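PDB 5T10: uncharacterized protein from Paraburkholderia phytofirmans, which forms a dodecameric periplasmic lipoprotein that probably helps guide Pel polysaccharide during its export across the outer membrane. Local coordinates for residues B[13-18]-B[50-55]; B[21-26]-B[55-60]; B[104-109]-B[135-140]. All coordinates share one frame; numbering follows the deposited sequence.

Contact 1. Residues B[13-18]-B[50-55]; sequences PALARG and GGIADV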
ATOM      1  N   PRO B  13     -21.786  27.958  43.056  1.00 86.17           N
ATOM      2  CA  PRO B  13     -22.911  28.839  43.377  1.00 88.03           C
ATOM      3  C   PRO B  13     -24.197  28.307  42.770  1.00 76.20           C
ATOM      4  O   PRO B  13     -24.148  27.501  41.850  1.00 69.69           O
ATOM      5  CB  PRO B  13     -22.527  30.168  42.708  1.00 91.34           C
ATOM      6  CG  PRO B  13     -21.535  29.798  41.654  1.00 92.58           C
ATOM      7  CD  PRO B  13     -20.784  28.627  42.211  1.00 87.88           C
ATOM      8  N   ALA B  14     -25.327  28.725  43.324  1.00 73.03           N
ATOM      9  CA  ALA B  14     -26.612  28.531  42.683  1.00 74.29           C
ATOM     10  C   ALA B  14     -26.768  29.678  41.703  1.00 68.16           C
ATOM     11  O   ALA B  14     -26.809  30.841  42.098  1.00 69.30           O
ATOM     12  CB  ALA B  14     -27.713  28.538  43.698  1.00 72.83           C
ATOM     13  N   LEU B  15     -26.802  29.329  40.421  1.00 66.39           N
ATOM     14  CA  LEU B  15     -26.864  30.290  39.333  1.00 65.66           C
ATOM     15  C   LEU B  15     -28.267  30.831  39.159  1.00 67.99           C
ATOM     16  O   LEU B  15     -29.244  30.119  39.391  1.00 69.75           O
ATOM     17  CB  LEU B  15     -26.419  29.628  38.029  1.00 63.63           C
ATOM     18  CG  LEU B  15     -24.927  29.348  37.900  1.00 62.07           C
ATOM     19  CD1 LEU B  15     -24.614  28.662  36.575  1.00 61.12           C
ATOM     20  CD2 LEU B  15     -24.168  30.643  38.003  1.00 61.33           C
ATOM     21  N   ALA B  16     -28.359  32.087  38.740  1.00 68.33           N
ATOM     22  CA  ALA B  16     -29.667  32.680  38.459  1.00 90.52           C
ATOM     23  C   ALA B  16     -30.127  32.457  37.015  1.00 70.25           C
ATOM     24  O   ALA B  16     -29.313  32.263  36.110  1.00 76.68           O
ATOM     25  CB  ALA B  16     -29.659  34.157  38.778  1.00 71.86           C
ATOM     26  N   ARG B  17     -31.437  32.485  36.809  1.00 72.68           N
ATOM     27  CA  ARG B  17     -31.989  32.399  35.464  1.00 75.91           C
ATOM     28  C   ARG B  17     -31.491  33.565  34.603  1.00 73.93           C
ATOM     29  O   ARG B  17     -31.252  33.408  33.402  1.00 71.62           O
ATOM     30  CB  ARG B  17     -33.520  32.350  35.499  1.00 77.33           C
ATOM     31  CG  ARG B  17     -34.100  31.001  35.916  1.00 86.45           C
ATOM     32  CD  ARG B  17     -35.585  30.891  35.565  1.00100.43           C
ATOM     33  NE  ARG B  17     -35.846  31.206  34.157  1.00106.88           N
ATOM     34  CZ  ARG B  17     -35.893  30.310  33.172  1.00105.53           C
ATOM     35  NH1 ARG B  17     -35.704  29.023  33.424  1.00103.61           N
ATOM     36  NH2 ARG B  17     -36.131  30.706  31.930  1.00104.79           N
ATOM     37  N   GLY B  18     -31.296  34.717  35.237  1.00 72.82           N
ATOM     38  CA  GLY B  18     -30.821  35.911  34.563  1.00 72.66           C
ATOM     39  C   GLY B  18     -29.327  36.180  34.681  1.00 78.84           C
ATOM     40  O   GLY B  18     -28.867  37.284  34.388  1.00 77.23           O
ATOM     41  N   GLY B  50     -31.088  24.038  31.129  1.00 52.41           N
ATOM     42  CA  GLY B  50     -30.988  24.018  32.576  1.00 53.31           C
ATOM     43  C   GLY B  50     -31.610  25.253  33.193  1.00 52.04           C
ATOM     44  O   GLY B  50     -31.567  25.449  34.406  1.00 48.43           O
ATOM     45  N   GLY B  51     -32.173  26.099  32.341  1.00 52.60           N
ATOM     46  CA  GLY B  51     -32.901  27.260  32.792  1.00 51.37           C
ATOM     47  C   GLY B  51     -32.109  28.544  32.748  1.00 53.03           C
ATOM     48  O   GLY B  51     -32.504  29.519  33.380  1.00 61.40           O
ATOM     49  N   ILE B  52     -30.986  28.570  32.035  1.00 51.36           N
ATOM     50  CA  ILE B  52     -30.212  29.817  31.977  1.00 54.44           C
ATOM     51  C   ILE B  52     -30.546  30.620  30.734  1.00 53.82           C
ATOM     52  O   ILE B  52     -30.127  30.275  29.636  1.00 55.78           O
ATOM     53  CB  ILE B  52     -28.690  29.611  32.070  1.00 50.63           C
ATOM     54  CG1 ILE B  52     -28.333  28.724  33.262  1.00 48.32           C
ATOM     55  CG2 ILE B  52     -27.991  30.962  32.194  1.00 51.67           C
ATOM     56  CD1 ILE B  52     -28.511  29.421  34.621  1.00 55.62           C
ATOM     57  N   ALA B  53     -31.286  31.701  30.932  1.00 52.60           N
ATOM     58  CA  ALA B  53     -31.915  32.447  29.847  1.00 68.76           C
ATOM     59  C   ALA B  53     -30.960  32.951  28.772  1.00 65.05           C
ATOM     60  O   ALA B  53     -31.122  32.627  27.595  1.00 66.53           O
ATOM     61  CB  ALA B  53     -32.734  33.607  30.413  1.00 69.03           C
ATOM     62  N   ASP B  54     -29.978  33.748  29.172  1.00 57.73           N
ATOM     63  CA  ASP B  54     -29.037  34.307  28.212  1.00 61.98           C
ATOM     64  C   ASP B  54     -27.714  33.533  28.217  1.00 57.62           C
ATOM     65  O   ASP B  54     -26.895  33.701  29.120  1.00 53.83           O
ATOM     66  CB  ASP B  54     -28.796  35.791  28.509  1.00 68.45           C
ATOM     67  CG  ASP B  54     -28.080  36.516  27.372  1.00 76.57           C
ATOM     68  OD1 ASP B  54     -27.488  35.845  26.493  1.00 74.14           O
ATOM     69  OD2 ASP B  54     -28.106  37.770  27.365  1.00 81.06           O
ATOM     70  N   VAL B  55     -27.520  32.685  27.207  1.00 60.54           N
ATOM     71  CA  VAL B  55     -26.267  31.941  27.034  1.00 54.37           C
ATOM     72  C   VAL B  55     -25.688  32.203  25.650  1.00 52.90           C
ATOM     73  O   VAL B  55     -26.385  32.067  24.645  1.00 63.65           O
ATOM     74  CB  VAL B  55     -26.455  30.421  27.196  1.00 48.61           C
ATOM     75  CG1 VAL B  55     -25.168  29.700  26.836  1.00 56.05           C
ATOM     76  CG2 VAL B  55     -26.852  30.072  28.610  1.00 45.90           C
TER
HETATM   77  O   HOH W   1     -29.133  34.406  31.784  1.00 51.62           O
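Ile52 and Leu15 meet on the inner side of this contact, where CD1 of Ile52 lies 4.0 Å from CB of Leu15 and 3.3 Å from the carbonyl O of Ala16. Ile52 starts away from the other loop, but its chain bends at chi2 (-72°), which brings CD1 back against it. A long branched side chain suits this buried place, which Leu156 and Ala158 help to line. Just beyond, the backbones join directly: Ala53 N donates to Arg17 O over 3.0 Å, with the donor in the carbonyl plane. The same oxygen accepts a bond from a water that in turn takes the N-H of Asp54, so one carbonyl holds two successive amides, one directly and one through water.

The outer side is looser. Arg17, exposed, bends at chi3 (52°) and lays one face of its guanidinium over Gly51 O, with NH1 3.2 Å away from that oxygen. Because the oxygen lies above the guanidinium plane, the N-H angle is too poor for a hydrogen bond. Gly51 has no side chain to obstruct the NH1 end, and its positive phi carries the chain out of helix 35-49, before the loop that leads into strand 55-57, in a Schellman motif, the ending of a helix C terminus by a residue of positive phi.

Contact 2. Residues B[21-26]-B[55-60]; sequences VAVVSI and VRIAPA
Val23 and Val55 have nearly the same first torsion (chi1 180° and 173°), which sets CG1 of each trans to the backbone N, yet they touch through unlike branches: Val23 CG2 meets Val55 CG1 at 4.0 Å as the two side chains cross obliquely. On the same face, CG1 of Ile57 reaches CB of Val23, also at 4.0 Å. Beta-branched residues suit these extended backbones, and here they cover the side on which helix 35-49 packs through Leu47 and Ala44. That helix connects strand 21-28 to strand 55-57, making a beta-alpha-beta unit whose two strands run parallel, 25° apart in direction.

The backbone ladder has three rungs. Arg56 N donates to Val21 O (2.9 Å), Val23 N to Arg56 O (2.7 Å), and Ala58 N to Val23 O (2.6 Å). Arg56 thus uses both its N-H and its carbonyl toward the same strand.

Ala22 and Arg56 point to the other face. The small Ala22 touches Trp82 of helix 80-85, while the long Arg56 side chain leads outward and packs on Gly123 of a neighbouring subunit. At the last rung, Val24 CG2 rests on Ala58 CB at 3.7 Å, and Trp82 touches both residues.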
ATOM      1  N   VAL B  21     -24.177  34.037  30.673  1.00 54.44           N
ATOM      2  CA  VAL B  21     -23.026  33.149  30.610  1.00 47.27           C
ATOM      3  C   VAL B  21     -22.419  33.112  29.217  1.00 50.11           C
ATOM      4  O   VAL B  21     -23.126  32.946  28.217  1.00 52.01           O
ATOM      5  CB  VAL B  21     -23.407  31.720  31.044  1.00 42.61           C
ATOM      6  CG1 VAL B  21     -22.235  30.745  30.810  1.00 40.49           C
ATOM      7  CG2 VAL B  21     -23.866  31.716  32.496  1.00 42.94           C
ATOM      8  N   ALA B  22     -21.101  33.263  29.162  1.00 50.69           N
ATOM      9  CA  ALA B  22     -20.359  33.178  27.913  1.00 46.63           C
ATOM     10  C   ALA B  22     -19.646  31.834  27.839  1.00 43.19           C
ATOM     11  O   ALA B  22     -18.870  31.501  28.738  1.00 40.28           O
ATOM     12  CB  ALA B  22     -19.351  34.306  27.833  1.00 46.41           C
ATOM     13  N   VAL B  23     -19.929  31.059  26.786  1.00 42.65           N
ATOM     14  CA  VAL B  23     -19.224  29.806  26.538  1.00 39.14           C
ATOM     15  C   VAL B  23     -18.077  30.121  25.587  1.00 48.54           C
ATOM     16  O   VAL B  23     -18.296  30.579  24.456  1.00 45.29           O
ATOM     17  CB  VAL B  23     -20.144  28.720  25.950  1.00 39.51           C
ATOM     18  CG1 VAL B  23     -19.369  27.423  25.700  1.00 36.85           C
ATOM     19  CG2 VAL B  23     -21.322  28.469  26.871  1.00 38.42           C
ATOM     20  N   VAL B  24     -16.858  29.893  26.068  1.00 43.58           N
ATOM     21  CA  VAL B  24     -15.656  30.402  25.418  1.00 50.90           C
ATOM     22  C   VAL B  24     -14.630  29.302  25.194  1.00 58.66           C
ATOM     23  O   VAL B  24     -14.254  28.618  26.141  1.00 65.25           O
ATOM     24  CB  VAL B  24     -14.987  31.495  26.288  1.00 49.07           C
ATOM     25  CG1 VAL B  24     -13.666  31.924  25.690  1.00 48.93           C
ATOM     26  CG2 VAL B  24     -15.902  32.682  26.444  1.00 47.98           C
ATOM     27  N   SER B  25     -14.184  29.167  23.945  1.00 60.13           N
ATOM     28  CA  SER B  25     -13.139  28.223  23.506  1.00 60.14           C
ATOM     29  C   SER B  25     -12.880  27.015  24.404  1.00 51.16           C
ATOM     30  O   SER B  25     -12.114  27.089  25.366  1.00 41.33           O
ATOM     31  CB  SER B  25     -11.825  28.956  23.239  1.00 61.02           C
ATOM     32  OG  SER B  25     -11.227  29.350  24.452  1.00 60.84           O
ATOM     33  N   ILE B  26     -13.548  25.915  24.088  1.00 50.29           N
ATOM     34  CA  ILE B  26     -13.332  24.670  24.789  1.00 41.84           C
ATOM     35  C   ILE B  26     -12.239  23.970  24.022  1.00 45.66           C
ATOM     36  O   ILE B  26     -12.416  23.622  22.859  1.00 47.41           O
ATOM     37  CB  ILE B  26     -14.620  23.834  24.850  1.00 40.19           C
ATOM     38  CG1 ILE B  26     -15.523  24.367  25.973  1.00 42.21           C
ATOM     39  CG2 ILE B  26     -14.315  22.359  25.044  1.00 38.11           C
ATOM     40  CD1 ILE B  26     -16.836  23.633  26.127  1.00 32.48           C
ATOM     41  N   VAL B  55     -27.520  32.685  27.207  1.00 60.54           N
ATOM     42  CA  VAL B  55     -26.267  31.941  27.034  1.00 54.37           C
ATOM     43  C   VAL B  55     -25.688  32.203  25.650  1.00 52.90           C
ATOM     44  O   VAL B  55     -26.385  32.067  24.645  1.00 63.65           O
ATOM     45  CB  VAL B  55     -26.455  30.421  27.196  1.00 48.61           C
ATOM     46  CG1 VAL B  55     -25.168  29.700  26.836  1.00 56.05           C
ATOM     47  CG2 VAL B  55     -26.852  30.072  28.610  1.00 45.90           C
ATOM     48  N   ARG B  56     -24.413  32.566  25.596  1.00 48.23           N
ATOM     49  CA  ARG B  56     -23.777  32.924  24.332  1.00 48.72           C
ATOM     50  C   ARG B  56     -22.410  32.272  24.144  1.00 46.52           C
ATOM     51  O   ARG B  56     -21.604  32.240  25.060  1.00 71.37           O
ATOM     52  CB  ARG B  56     -23.664  34.445  24.220  1.00 53.45           C
ATOM     53  CG  ARG B  56     -24.994  35.136  23.987  1.00 73.65           C
ATOM     54  CD  ARG B  56     -25.660  34.588  22.721  1.00 88.49           C
ATOM     55  NE  ARG B  56     -26.853  35.341  22.354  1.00100.17           N
ATOM     56  CZ  ARG B  56     -26.844  36.419  21.578  1.00106.14           C
ATOM     57  NH1 ARG B  56     -25.695  36.872  21.090  1.00106.23           N
ATOM     58  NH2 ARG B  56     -27.982  37.045  21.293  1.00107.21           N
ATOM     59  N   ILE B  57     -22.159  31.749  22.951  1.00 53.88           N
ATOM     60  CA  ILE B  57     -20.874  31.142  22.619  1.00 53.47           C
ATOM     61  C   ILE B  57     -19.965  32.179  21.979  1.00 57.45           C
ATOM     62  O   ILE B  57     -20.368  32.878  21.047  1.00 57.48           O
ATOM     63  CB  ILE B  57     -21.040  29.968  21.631  1.00 58.10           C
ATOM     64  CG1 ILE B  57     -21.807  28.812  22.279  1.00 58.98           C
ATOM     65  CG2 ILE B  57     -19.681  29.480  21.132  1.00 57.67           C
ATOM     66  CD1 ILE B  57     -22.218  27.722  21.276  1.00 55.09           C
ATOM     67  N   ALA B  58     -18.739  32.276  22.479  1.00 61.78           N
ATOM     68  CA  ALA B  58     -17.758  33.195  21.920  1.00 67.59           C
ATOM     69  C   ALA B  58     -17.426  32.822  20.476  1.00 72.03           C
ATOM     70  O   ALA B  58     -17.603  31.670  20.073  1.00 66.36           O
ATOM     71  CB  ALA B  58     -16.495  33.195  22.778  1.00 67.34           C
ATOM     72  N   PRO B  59     -16.951  33.801  19.684  1.00 80.78           N
ATOM     73  CA  PRO B  59     -16.470  33.554  18.316  1.00 80.46           C
ATOM     74  C   PRO B  59     -15.252  32.641  18.265  1.00 81.74           C
ATOM     75  O   PRO B  59     -14.980  31.920  19.224  1.00 86.36           O
ATOM     76  CB  PRO B  59     -16.080  34.951  17.821  1.00 86.16           C
ATOM     77  CG  PRO B  59     -15.943  35.788  19.061  1.00 87.86           C
ATOM     78  CD  PRO B  59     -16.951  35.238  20.010  1.00 83.27           C
ATOM     79  N   ALA B  60     -14.530  32.681  17.148  1.00 83.08           N
ATOM     80  CA  ALA B  60     -13.353  31.841  16.932  1.00 78.12           C
ATOM     81  C   ALA B  60     -12.376  31.861  18.107  1.00 86.14           C
ATOM     82  O   ALA B  60     -12.014  32.922  18.621  1.00 92.62           O
ATOM     83  CB  ALA B  60     -12.644  32.260  15.661  1.00 76.92           C
TER

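Contact 3. Residues B[104-109]-B[135-140]; sequences GVDGEP and GWSRSG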
ATOM      1  N   GLY B 104     -11.507  -0.097  15.548  1.00 78.37           N
ATOM      2  CA  GLY B 104     -12.122  -1.310  15.040  1.00 67.97           C
ATOM      3  C   GLY B 104     -13.634  -1.282  14.935  1.00 65.95           C
ATOM      4  O   GLY B 104     -14.304  -0.405  15.484  1.00 62.44           O
ATOM      5  N   VAL B 105     -14.169  -2.258  14.213  1.00 73.88           N
ATOM      6  CA  VAL B 105     -15.605  -2.469  14.114  1.00 71.87           C
ATOM      7  C   VAL B 105     -16.172  -2.648  15.514  1.00 73.08           C
ATOM      8  O   VAL B 105     -15.551  -3.283  16.362  1.00 73.45           O
ATOM      9  CB  VAL B 105     -15.901  -3.714  13.244  1.00 75.44           C
ATOM     10  CG1 VAL B 105     -17.366  -4.100  13.317  1.00 72.44           C
ATOM     11  CG2 VAL B 105     -15.476  -3.457  11.812  1.00 73.65           C
ATOM     12  N   ASP B 106     -17.337  -2.061  15.759  1.00 78.08           N
ATOM     13  CA  ASP B 106     -17.952  -2.082  17.084  1.00 79.87           C
ATOM     14  C   ASP B 106     -17.043  -1.539  18.185  1.00 78.93           C
ATOM     15  O   ASP B 106     -16.998  -2.091  19.285  1.00 88.24           O
ATOM     16  CB  ASP B 106     -18.459  -3.482  17.441  1.00 89.56           C
ATOM     17  CG  ASP B 106     -19.759  -3.830  16.729  1.00 97.45           C
ATOM     18  OD1 ASP B 106     -20.826  -3.396  17.219  1.00 97.55           O
ATOM     19  OD2 ASP B 106     -19.716  -4.531  15.686  1.00 97.91           O
ATOM     20  N   GLY B 107     -16.323  -0.461  17.887  1.00 69.27           N
ATOM     21  CA  GLY B 107     -15.593   0.265  18.915  1.00 66.80           C
ATOM     22  C   GLY B 107     -16.512   1.196  19.699  1.00 60.97           C
ATOM     23  O   GLY B 107     -17.193   2.046  19.120  1.00 56.28           O
ATOM     24  N   GLU B 108     -16.549   1.049  21.017  1.00 58.37           N
ATOM     25  CA  GLU B 108     -17.484   1.856  21.786  1.00 56.95           C
ATOM     26  C   GLU B 108     -17.051   3.321  21.799  1.00 50.25           C
ATOM     27  O   GLU B 108     -15.872   3.620  21.657  1.00 54.64           O
ATOM     28  CB  GLU B 108     -17.696   1.294  23.194  1.00 66.45           C
ATOM     29  CG  GLU B 108     -16.432   1.063  23.996  1.00 78.48           C
ATOM     30  CD  GLU B 108     -16.062  -0.401  24.078  1.00 88.03           C
ATOM     31  OE1 GLU B 108     -15.791  -1.011  23.015  1.00 89.62           O
ATOM     32  OE2 GLU B 108     -16.053  -0.937  25.207  1.00 90.01           O
ATOM     33  N   PRO B 109     -18.020   4.244  21.890  1.00 49.84           N
ATOM     34  CA  PRO B 109     -17.676   5.665  21.982  1.00 46.64           C
ATOM     35  C   PRO B 109     -17.144   6.013  23.370  1.00 46.28           C
ATOM     36  O   PRO B 109     -17.566   5.432  24.375  1.00 44.19           O
ATOM     37  CB  PRO B 109     -19.017   6.366  21.737  1.00 42.47           C
ATOM     38  CG  PRO B 109     -20.032   5.372  22.158  1.00 44.16           C
ATOM     39  CD  PRO B 109     -19.473   4.036  21.779  1.00 46.63           C
ATOM     40  N   GLY B 135     -19.190   4.437  26.138  1.00 50.45           N
ATOM     41  CA  GLY B 135     -20.537   4.113  25.730  1.00 54.95           C
ATOM     42  C   GLY B 135     -20.741   2.655  25.401  1.00 63.77           C
ATOM     43  O   GLY B 135     -19.820   1.850  25.443  1.00 62.53           O
ATOM     44  N   TRP B 136     -21.991   2.335  25.099  1.00 79.27           N
ATOM     45  CA  TRP B 136     -22.412   1.073  24.517  1.00 90.53           C
ATOM     46  C   TRP B 136     -21.841   1.047  23.099  1.00 93.11           C
ATOM     47  O   TRP B 136     -21.778   2.087  22.455  1.00 95.80           O
ATOM     48  CB  TRP B 136     -23.929   1.140  24.458  1.00101.00           C
ATOM     49  CG  TRP B 136     -24.684  -0.112  24.237  1.00115.27           C
ATOM     50  CD1 TRP B 136     -24.614  -0.943  23.156  1.00121.51           C
ATOM     51  CD2 TRP B 136     -25.705  -0.640  25.089  1.00122.75           C
ATOM     52  NE1 TRP B 136     -25.507  -1.981  23.302  1.00128.22           N
ATOM     53  CE2 TRP B 136     -26.189  -1.816  24.480  1.00129.05           C
ATOM     54  CE3 TRP B 136     -26.244  -0.242  26.318  1.00122.05           C
ATOM     55  CZ2 TRP B 136     -27.191  -2.593  25.055  1.00133.62           C
ATOM     56  CZ3 TRP B 136     -27.233  -1.019  26.891  1.00125.85           C
ATOM     57  CH2 TRP B 136     -27.696  -2.181  26.261  1.00131.74           C
ATOM     58  N   SER B 137     -21.420  -0.113  22.605  1.00 94.88           N
ATOM     59  CA  SER B 137     -20.870  -0.203  21.242  1.00 96.08           C
ATOM     60  C   SER B 137     -21.926   0.040  20.154  1.00 96.41           C
ATOM     61  O   SER B 137     -21.592   0.371  19.017  1.00 95.76           O
ATOM     62  CB  SER B 137     -20.159  -1.543  21.002  1.00 95.53           C
ATOM     63  OG  SER B 137     -21.073  -2.625  21.005  1.00 98.80           O
ATOM     64  N   ARG B 138     -23.195  -0.130  20.514  1.00 95.18           N
ATOM     65  CA  ARG B 138     -24.304   0.219  19.635  1.00 94.88           C
ATOM     66  C   ARG B 138     -24.846   1.609  19.984  1.00 89.73           C
ATOM     67  O   ARG B 138     -26.051   1.856  19.911  1.00 94.02           O
ATOM     68  CB  ARG B 138     -25.418  -0.825  19.733  1.00100.16           C
ATOM     69  N   SER B 139     -23.947   2.509  20.372  1.00 77.68           N
ATOM     70  CA  SER B 139     -24.315   3.885  20.684  1.00 70.30           C
ATOM     71  C   SER B 139     -23.507   4.856  19.845  1.00 64.17           C
ATOM     72  O   SER B 139     -22.417   4.526  19.370  1.00 69.29           O
ATOM     73  CB  SER B 139     -24.083   4.186  22.158  1.00 69.74           C
ATOM     74  OG  SER B 139     -25.080   3.576  22.949  1.00 78.53           O
ATOM     75  N   GLY B 140     -24.049   6.050  19.650  1.00 51.48           N
ATOM     76  CA  GLY B 140     -23.335   7.081  18.929  1.00 45.97           C
ATOM     77  C   GLY B 140     -22.437   7.878  19.857  1.00 44.20           C
ATOM     78  O   GLY B 140     -22.704   7.988  21.045  1.00 47.90           O
TER
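Pro109 turns its ring toward segment 135-140, where two beta turns stand side by side at the open end of the antiparallel hairpin formed by strands 109-119 and 125-134. One is a type II turn from Gly104 to Gly107, the other a type I turn from Trp136 to Ser139. CD and CG of the ring lie against backbone carbonyls: CD is 3.1 Å from Trp136 O, and CG is 3.8 Å from Ser139 O. A compact, rigid proline fits this place, which Leu141 and Val144 of helix 141-152 also cover. Gly135 is the matching residue: with no side chain, it lets the ring come close to its backbone.

Glu108 is turned differently. Its CB sits 3.1 Å from Gly135 O, while CG is placed between the backbone N and the carbonyl carbon (chi1 53°) and the chain bends at chi2, leading the carboxylate away from the other turn. OE2 makes a long, weak ion pair with Lys102 of its own chain, and Glu108 also packs on Arg138 of another subunit.

Asp106 and Ser137 approach near the surface. Ser137 CB rests 3.6 Å from Asp106 O, but OD1 of Asp106 and OG of Ser137 remain 3.9 Å apart, too far for a hydrogen bond. Asp106 occupies a positive-phi position (55°) in its turn, one that aspartate tolerates better than most residues.

Lys102 of a neighbouring subunit donates to the carbonyl oxygens of both Ser137 and Ser139, so the type I turn also serves the oligomer interface. Next in the chain, Gly140 is the N-cap residue of helix 141-152. Within the subunit the two segments are joined by one hydrogen bond, Gly135 N to Pro109 O, 2.6 Å long and with an N-H...O angle of 168°.

Contacts 1 and 2 are continuous: they share Val55, their centres are 15 Å apart, and their segments alternate along the chain. Between them Asp54 O and Val21 N lie 3.1 Å apart, a probable hydrogen bond, and Ile52 CG2 packs on Val21 CG2 at 4.2 Å. Contact 1 thus gathers the loops that lead into the two parallel strands paired in contact 2. Contact 3 lies on the opposite side of the chain's centre, its own centre 34 Å from that of contact 1 and 30 Å from that of contact 2, with nearest atoms about 21 Å and about 17 Å away. Neighbouring subunits of the dodecamer touch contact 3 extensively, contact 2 through Arg56, and contact 1 not at all.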